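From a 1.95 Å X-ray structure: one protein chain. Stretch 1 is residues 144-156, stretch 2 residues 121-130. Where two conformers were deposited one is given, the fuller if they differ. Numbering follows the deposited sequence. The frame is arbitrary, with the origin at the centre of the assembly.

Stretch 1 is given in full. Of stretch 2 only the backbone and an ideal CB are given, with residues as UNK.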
ATOM      1  N   LEU C 144       7.161 -11.046 -11.925  1.00 13.18           N
ATOM      2  CA  LEU C 144       5.935 -10.269 -11.821  1.00 12.35           C
ATOM      3  C   LEU C 144       5.547  -9.734 -13.182  1.00 11.75           C
ATOM      4  O   LEU C 144       6.376  -9.210 -13.920  1.00 11.56           O
ATOM      5  CB  LEU C 144       6.125  -9.111 -10.837  0.50 11.92           C
ATOM      6  CG  LEU C 144       5.005  -8.068 -10.760  0.50 11.66           C
ATOM      7  CD1 LEU C 144       3.789  -8.508  -9.968  0.50 11.37           C
ATOM      8  CD2 LEU C 144       5.525  -6.766 -10.184  0.50 11.47           C
ATOM      9  N   ILE C 145       4.262  -9.861 -13.489  1.00 11.44           N
ATOM     10  CA  ILE C 145       3.673  -9.305 -14.687  1.00 11.24           C
ATOM     11  C   ILE C 145       2.571  -8.346 -14.263  1.00 10.88           C
ATOM     12  O   ILE C 145       1.759  -8.655 -13.372  1.00  9.81           O
ATOM     13  CB  ILE C 145       3.158 -10.417 -15.639  1.00 12.16           C
ATOM     14  CG1 ILE C 145       2.814  -9.854 -17.011  1.00 13.06           C
ATOM     15  CG2 ILE C 145       1.929 -11.129 -15.091  1.00 12.18           C
ATOM     16  CD1 ILE C 145       4.013  -9.659 -17.895  1.00 14.00           C
ATOM     17  N   GLY C 146       2.570  -7.167 -14.888  1.00 10.61           N
ATOM     18  CA  GLY C 146       1.552  -6.160 -14.634  1.00 10.76           C
ATOM     19  C   GLY C 146       0.862  -5.784 -15.923  1.00 10.65           C
ATOM     20  O   GLY C 146       1.509  -5.740 -16.973  1.00 11.11           O
ATOM     21  N   VAL C 147      -0.442  -5.538 -15.847  1.00 10.43           N
ATOM     22  CA  VAL C 147      -1.231  -5.108 -16.986  1.00 10.71           C
ATOM     23  C   VAL C 147      -2.076  -3.874 -16.665  1.00 10.82           C
ATOM     24  O   VAL C 147      -2.485  -3.674 -15.512  1.00 10.48           O
ATOM     25  CB  VAL C 147      -2.141  -6.242 -17.517  1.00 10.61           C
ATOM     26  CG1 VAL C 147      -1.292  -7.364 -18.078  1.00 10.73           C
ATOM     27  CG2 VAL C 147      -3.076  -6.765 -16.437  1.00 10.54           C
ATOM     28  N   ASP C 148      -2.340  -3.055 -17.683  1.00 10.96           N
ATOM     29  CA  ASP C 148      -3.149  -1.846 -17.503  1.00 11.38           C
ATOM     30  C   ASP C 148      -4.637  -2.086 -17.734  1.00 11.54           C
ATOM     31  O   ASP C 148      -5.356  -1.185 -18.169  1.00 11.86           O
ATOM     32  CB  ASP C 148      -2.632  -0.706 -18.388  1.00 11.92           C
ATOM     33  CG  ASP C 148      -2.686  -1.029 -19.870  1.00 12.45           C
ATOM     34  OD1 ASP C 148      -2.962  -2.193 -20.232  1.00 12.72           O
ATOM     35  OD2 ASP C 148      -2.414  -0.114 -20.681  1.00 13.01           O
ATOM     36  N   VAL C 149      -5.092  -3.298 -17.425  1.00 11.60           N
ATOM     37  CA  VAL C 149      -6.497  -3.690 -17.496  1.00 11.80           C
ATOM     38  C   VAL C 149      -6.830  -4.542 -16.253  1.00 11.67           C
ATOM     39  O   VAL C 149      -5.930  -4.912 -15.503  1.00 11.94           O
ATOM     40  CB  VAL C 149      -6.806  -4.471 -18.790  1.00 11.73           C
ATOM     41  CG1 VAL C 149      -6.860  -3.522 -19.973  1.00 11.77           C
ATOM     42  CG2 VAL C 149      -5.763  -5.555 -19.025  1.00 12.04           C
ATOM     43  N   PRO C 150      -8.120  -4.822 -16.002  1.00 11.72           N
ATOM     44  CA  PRO C 150      -8.487  -5.467 -14.718  1.00 11.84           C
ATOM     45  C   PRO C 150      -8.122  -6.928 -14.576  1.00 12.15           C
ATOM     46  O   PRO C 150      -8.190  -7.456 -13.469  1.00 12.30           O
ATOM     47  CB  PRO C 150     -10.009  -5.333 -14.676  1.00 11.50           C
ATOM     48  CG  PRO C 150     -10.323  -4.208 -15.588  1.00 11.56           C
ATOM     49  CD  PRO C 150      -9.304  -4.270 -16.682  1.00 11.59           C
ATOM     50  N   SER C 151      -7.774  -7.586 -15.673  1.00 11.98           N
ATOM     51  CA  SER C 151      -7.501  -9.004 -15.624  1.00 12.47           C
ATOM     52  C   SER C 151      -6.435  -9.437 -16.626  1.00 12.83           C
ATOM     53  O   SER C 151      -6.212  -8.771 -17.640  1.00 12.74           O
ATOM     54  CB  SER C 151      -8.779  -9.789 -15.874  1.00 12.71           C
ATOM     55  OG  SER C 151      -8.584 -11.163 -15.558  1.00 12.74           O
ATOM     56  N   VAL C 152      -5.780 -10.547 -16.309  1.00 12.97           N
ATOM     57  CA  VAL C 152      -4.885 -11.230 -17.260  1.00 13.48           C
ATOM     58  C   VAL C 152      -5.631 -12.291 -18.084  1.00 14.04           C
ATOM     59  O   VAL C 152      -5.075 -12.819 -19.043  1.00 14.74           O
ATOM     60  CB  VAL C 152      -3.670 -11.877 -16.564  1.00 13.07           C
ATOM     61  CG1 VAL C 152      -2.813 -10.809 -15.899  1.00 13.32           C
ATOM     62  CG2 VAL C 152      -4.098 -12.945 -15.565  1.00 13.32           C
ATOM     63  N   ASP C 153      -6.872 -12.603 -17.706  1.00 14.27           N
ATOM     64  CA  ASP C 153      -7.725 -13.531 -18.455  1.00 14.33           C
ATOM     65  C   ASP C 153      -8.931 -12.794 -19.018  1.00 14.71           C
ATOM     66  O   ASP C 153      -9.264 -11.680 -18.559  1.00 13.87           O
ATOM     67  CB  ASP C 153      -8.216 -14.652 -17.548  1.00 14.93           C
ATOM     68  CG  ASP C 153      -7.194 -15.744 -17.370  1.00 14.95           C
ATOM     69  OD1 ASP C 153      -6.824 -16.379 -18.377  1.00 15.51           O
ATOM     70  OD2 ASP C 153      -6.761 -15.971 -16.226  1.00 15.67           O
ATOM     71  N   PRO C 154      -9.612 -13.402 -20.010  1.00 15.38           N
ATOM     72  CA  PRO C 154     -10.800 -12.738 -20.536  1.00 16.35           C
ATOM     73  C   PRO C 154     -11.823 -12.512 -19.428  1.00 17.19           C
ATOM     74  O   PRO C 154     -11.925 -13.319 -18.499  1.00 16.40           O
ATOM     75  CB  PRO C 154     -11.331 -13.726 -21.586  1.00 16.22           C
ATOM     76  CG  PRO C 154     -10.142 -14.540 -21.977  1.00 16.33           C
ATOM     77  CD  PRO C 154      -9.332 -14.660 -20.716  1.00 16.14           C
ATOM     78  N   LEU C 155     -12.583 -11.433 -19.548  1.00 18.74           N
ATOM     79  CA  LEU C 155     -13.507 -11.027 -18.488  1.00 20.20           C
ATOM     80  C   LEU C 155     -14.590 -12.069 -18.185  1.00 22.40           C
ATOM     81  O   LEU C 155     -15.053 -12.167 -17.052  1.00 21.92           O
ATOM     82  CB  LEU C 155     -14.163  -9.694 -18.847  1.00 20.20           C
ATOM     83  CG  LEU C 155     -13.211  -8.518 -19.064  1.00 19.96           C
ATOM     84  CD1 LEU C 155     -14.008  -7.290 -19.483  1.00 20.31           C
ATOM     85  CD2 LEU C 155     -12.375  -8.232 -17.825  1.00 19.63           C
ATOM     86  N   ASP C 156     -14.988 -12.841 -19.188  1.00 24.91           N
ATOM     87  CA  ASP C 156     -16.049 -13.854 -19.026  1.00 28.31           C
ATOM     88  C   ASP C 156     -15.517 -15.275 -18.788  1.00 28.33           C
ATOM     89  O   ASP C 156     -16.302 -16.225 -18.685  1.00 27.84           O
ATOM     90  CB  ASP C 156     -16.977 -13.835 -20.256  1.00 31.18           C
ATOM     91  CG  ASP C 156     -16.248 -14.187 -21.564  1.00 34.50           C
ATOM     92  OD1 ASP C 156     -14.996 -14.334 -21.560  1.00 37.35           O
ATOM     93  OD2 ASP C 156     -16.938 -14.310 -22.602  1.00 38.89           O
ATOM     94  N   UNK C 121     -15.072   3.229 -15.462  1.00 19.02           N
ATOM     95  CA  UNK C 121     -15.915   2.299 -16.209  1.00 19.68           C
ATOM     96  C   UNK C 121     -15.282   0.916 -16.220  1.00 18.81           C
ATOM     97  O   UNK C 121     -14.065   0.790 -16.303  1.00 17.64           O
ATOM     98  CB  UNK C 121     -16.138   2.796 -17.639  1.00 19.68           C
ATOM     99  N   UNK C 122     -16.108  -0.122 -16.152  1.00 17.96           N
ATOM    100  CA  UNK C 122     -15.597  -1.467 -16.316  1.00 18.06           C
ATOM    101  C   UNK C 122     -15.679  -1.841 -17.793  1.00 18.21           C
ATOM    102  O   UNK C 122     -16.729  -1.686 -18.403  1.00 17.25           O
ATOM    103  CB  UNK C 122     -16.372  -2.461 -15.449  1.00 18.06           C
ATOM    104  N   UNK C 123     -14.567  -2.330 -18.378  1.00 19.18           N
ATOM    105  CA  UNK C 123     -14.588  -2.652 -19.814  1.00 19.96           C
ATOM    106  C   UNK C 123     -15.474  -3.843 -20.182  1.00 20.48           C
ATOM    107  O   UNK C 123     -15.754  -4.693 -19.352  1.00 19.23           O
ATOM    108  CB  UNK C 123     -13.161  -2.934 -20.290  1.00 19.96           C
ATOM    109  N   UNK C 124     -15.905  -3.882 -21.438  1.00 21.76           N
ATOM    110  CA  UNK C 124     -16.690  -4.996 -21.955  1.00 22.98           C
ATOM    111  C   UNK C 124     -15.791  -6.101 -22.481  1.00 22.82           C
ATOM    112  O   UNK C 124     -16.156  -7.268 -22.432  1.00 23.98           O
ATOM    113  CB  UNK C 124     -17.635  -4.517 -23.059  1.00 22.98           C
ATOM    114  N   UNK C 125     -14.631  -5.727 -23.018  1.00 22.44           N
ATOM    115  CA  UNK C 125     -13.636  -6.688 -23.491  1.00 22.89           C
ATOM    116  C   UNK C 125     -12.242  -6.123 -23.230  1.00 21.64           C
ATOM    117  O   UNK C 125     -12.046  -4.913 -23.280  1.00 21.33           O
ATOM    118  CB  UNK C 125     -13.830  -6.997 -24.977  1.00 22.89           C
ATOM    119  N   UNK C 126     -11.284  -6.999 -22.953  1.00 20.60           N
ATOM    120  CA  UNK C 126      -9.882  -6.588 -22.818  1.00 20.37           C
ATOM    121  C   UNK C 126      -8.970  -7.558 -23.553  1.00 19.47           C
ATOM    122  O   UNK C 126      -9.373  -8.675 -23.860  1.00 17.79           O
ATOM    123  CB  UNK C 126      -9.482  -6.503 -21.344  1.00 20.37           C
ATOM    124  N   UNK C 127      -7.727  -7.140 -23.825  1.00 19.72           N
ATOM    125  CA  UNK C 127      -6.748  -8.100 -24.300  1.00 19.62           C
ATOM    126  C   UNK C 127      -6.317  -8.975 -23.146  1.00 19.55           C
ATOM    127  O   UNK C 127      -6.007  -8.459 -22.081  1.00 21.40           O
ATOM    128  CB  UNK C 127      -5.544  -7.399 -24.932  1.00 19.62           C
ATOM    129  N   UNK C 128      -6.297 -10.285 -23.346  1.00 19.00           N
ATOM    130  CA  UNK C 128      -5.874 -11.198 -22.292  1.00 18.28           C
ATOM    131  C   UNK C 128      -4.473 -11.713 -22.598  1.00 17.57           C
ATOM    132  O   UNK C 128      -3.962 -11.505 -23.693  1.00 17.32           O
ATOM    133  CB  UNK C 128      -6.859 -12.360 -22.148  1.00 18.28           C
ATOM    134  N   UNK C 129      -3.874 -12.382 -21.623  1.00 16.70           N
ATOM    135  CA  UNK C 129      -2.602 -13.060 -21.788  1.00 17.27           C
ATOM    136  C   UNK C 129      -2.858 -14.539 -22.053  1.00 18.42           C
ATOM    137  O   UNK C 129      -3.694 -15.157 -21.397  1.00 18.91           O
ATOM    138  CB  UNK C 129      -1.715 -12.869 -20.556  1.00 17.27           C
ATOM    139  N   UNK C 130      -2.161 -15.099 -23.027  1.00 19.53           N
ATOM    140  CA  UNK C 130      -2.311 -16.515 -23.338  1.00 20.54           C
ATOM    141  C   UNK C 130      -1.407 -17.330 -22.432  1.00 20.81           C
ATOM    142  O   UNK C 130      -0.346 -16.863 -22.026  1.00 22.15           O
ATOM    143  CB  UNK C 130      -1.992 -16.792 -24.809  1.00 20.54           C
TER

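Position 121 lies beyond the reach of stretch 1: nothing comes within 5.5 Å of its ideal CB, so almost any side chain would do. The deposited residue is Glu121, which makes no contact here.

At position 122 the CA-to-CB bond points sideways, and again no atom lies near the ideal CB. Farther out, however, stretch 1 offers the ring of Pro150 and a methyl group of Leu155, so a long or broad apolar side chain could reach what a short one could not. The residue is Phe122. With chi1 at -161° (t), its ring brings CE1 to 3.9 Å from Pro150 CG and CZ to 4.1 Å from Leu155 CD2, both approaching obliquely.

Position 123 points toward stretch 1, its ideal CB 4.5 Å from Leu155 CD1 and 5.4 Å from Pro150 CD. These neighbours favour a compact apolar group, and a phi of -68° also permits proline. Pro123 is found, its CG 4.1 Å from Leu155 CD1 and its CD 4.0 Å from Pro150 CG. The backbone shares in the packing, since Pro123 O lies 3.1 Å from Leu155 CD1.

Positions 124 and 125 both point away, with open space at their ideal CB atoms, so polar and apolar residues are equally plausible. They are Asp124 and Ile125, and what they offer stretch 1 is mainly backbone: Asp124 O is 3.6 Å from Leu155 CD1.

Position 126 points toward stretch 1. Its ideal CB is 4.2 Å from Val149 CG1, 4.8 Å from Leu155 CG and 5.2 Å from Pro150 CD, an apolar pocket suited to valine, leucine, isoleucine or methionine. Ile126 fills it: CG2 packs 4.0 Å from Val149 CG1 and CD1 3.8 Å from Leu155 CD2, each branch touching both residues. A water accepts hydrogen bonds from Ile126 N (3.3 Å to its O) and Leu155 N (3.0 Å), bridging the backbones.

Position 127 points away, and its phi of -74° suits proline among many others. Pro127 leaves its CD 4.4 Å from Val149 CG1; a second water donates to both Pro127 O and Ser151 O, each 2.8 Å from the water O.

Position 128 faces the turn into Pro154, with its ideal CB 3.6 Å from both Val152 O and Pro154 N. A flat ring could lie against the proline, so an aromatic residue or histidine is attractive, though smaller ones would fit. His128 takes chi1 of 59° (p) and sets one ring face against Pro154 CG, 3.9 Å from the ring centroid, in a CH-pi contact.

At position 129 the backbone N donates to Val152 O (2.9 Å, 170°), a bond that most residues, but not proline, could supply. CA-to-CB points sideways, but the apolar side chains of Val152, Val147 and Ile145 are within reach, favouring an apolar chain of some length. Leu129 extends CD1 to 3.7 Å from Val152 CG1 and 4.2 Å from Ile145 CG1.

Position 130 points away into space free of stretch 1, which tolerates a long polar chain; Arg130 bonds elsewhere in the structure.

Stretch 2 121-130: EFPDIIPHLR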
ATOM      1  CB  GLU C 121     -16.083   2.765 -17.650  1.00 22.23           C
ATOM      2  CG  GLU C 121     -16.700   4.152 -17.780  1.00 25.09           C
ATOM      3  CD  GLU C 121     -16.818   4.598 -19.229  1.00 27.38           C
ATOM      4  OE1 GLU C 121     -16.767   3.727 -20.127  1.00 28.55           O
ATOM      5  OE2 GLU C 121     -16.939   5.823 -19.463  1.00 29.94           O
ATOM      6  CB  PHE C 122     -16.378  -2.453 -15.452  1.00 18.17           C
ATOM      7  CG  PHE C 122     -15.646  -3.734 -15.224  1.00 18.24           C
ATOM      8  CD1 PHE C 122     -14.586  -3.783 -14.333  1.00 18.43           C
ATOM      9  CD2 PHE C 122     -15.976  -4.880 -15.941  1.00 18.63           C
ATOM     10  CE1 PHE C 122     -13.896  -4.961 -14.144  1.00 18.68           C
ATOM     11  CE2 PHE C 122     -15.291  -6.062 -15.749  1.00 18.19           C
ATOM     12  CZ  PHE C 122     -14.247  -6.102 -14.854  1.00 18.45           C
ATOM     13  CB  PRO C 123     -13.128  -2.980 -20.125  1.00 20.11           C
ATOM     14  CG  PRO C 123     -12.574  -3.484 -18.834  1.00 20.08           C
ATOM     15  CD  PRO C 123     -13.290  -2.714 -17.751  1.00 19.45           C
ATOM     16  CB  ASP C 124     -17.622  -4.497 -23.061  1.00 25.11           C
ATOM     17  CG  ASP C 124     -18.645  -3.507 -22.541  1.00 26.63           C
ATOM     18  OD1 ASP C 124     -19.301  -3.814 -21.523  1.00 27.19           O
ATOM     19  OD2 ASP C 124     -18.793  -2.428 -23.150  1.00 30.20           O
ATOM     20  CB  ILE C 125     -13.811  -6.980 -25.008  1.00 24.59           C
ATOM     21  CG1 ILE C 125     -12.870  -8.096 -25.468  1.00 26.23           C
ATOM     22  CG2 ILE C 125     -13.575  -5.732 -25.843  1.00 25.56           C
ATOM     23  CD1 ILE C 125     -13.179  -8.613 -26.861  1.00 27.19           C
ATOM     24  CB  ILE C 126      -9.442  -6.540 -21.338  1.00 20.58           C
ATOM     25  CG1 ILE C 126      -9.531  -7.942 -20.707  1.00 21.24           C
ATOM     26  CG2 ILE C 126     -10.280  -5.514 -20.578  1.00 20.97           C
ATOM     27  CD1 ILE C 126      -8.890  -8.060 -19.338  1.00 22.14           C
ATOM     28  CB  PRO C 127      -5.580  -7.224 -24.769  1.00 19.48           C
ATOM     29  CG  PRO C 127      -6.124  -5.843 -24.845  1.00 20.06           C
ATOM     30  CD  PRO C 127      -7.156  -5.789 -23.766  1.00 20.21           C
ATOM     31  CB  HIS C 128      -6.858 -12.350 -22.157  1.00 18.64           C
ATOM     32  CG  HIS C 128      -7.019 -13.155 -23.408  1.00 19.38           C
ATOM     33  ND1 HIS C 128      -7.863 -12.775 -24.429  1.00 19.63           N
ATOM     34  CD2 HIS C 128      -6.448 -14.317 -23.799  1.00 19.78           C
ATOM     35  CE1 HIS C 128      -7.817 -13.680 -25.392  1.00 19.85           C
ATOM     36  NE2 HIS C 128      -6.958 -14.619 -25.039  1.00 20.36           N
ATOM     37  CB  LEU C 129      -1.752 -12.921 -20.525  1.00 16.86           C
ATOM     38  CG  LEU C 129      -1.630 -11.505 -19.963  1.00 16.94           C
ATOM     39  CD1 LEU C 129      -0.640 -11.506 -18.815  1.00 17.29           C
ATOM     40  CD2 LEU C 129      -1.209 -10.512 -21.042  1.00 16.72           C
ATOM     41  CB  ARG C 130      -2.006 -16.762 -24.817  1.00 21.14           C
ATOM     42  CG  ARG C 130      -2.926 -15.993 -25.754  1.00 20.98           C
ATOM     43  CD  ARG C 130      -2.939 -16.583 -27.151  1.00 22.54           C
ATOM     44  NE  ARG C 130      -1.610 -16.565 -27.756  1.00 23.03           N
ATOM     45  CZ  ARG C 130      -1.050 -15.499 -28.322  1.00 23.40           C
ATOM     46  NH1 ARG C 130      -1.685 -14.335 -28.377  1.00 23.24           N
ATOM     47  NH2 ARG C 130       0.170 -15.601 -28.838  1.00 25.13           N
TER
HETATM   48  O   HOH W   1     -12.366 -10.030 -22.233  1.00 11.86           O
HETATM   49  O   HOH W   2      -4.455  -8.798 -19.763  1.00 15.75           O
HETATM   50  O   HOH W   3      -6.192 -15.980 -20.857  1.00 18.42           O
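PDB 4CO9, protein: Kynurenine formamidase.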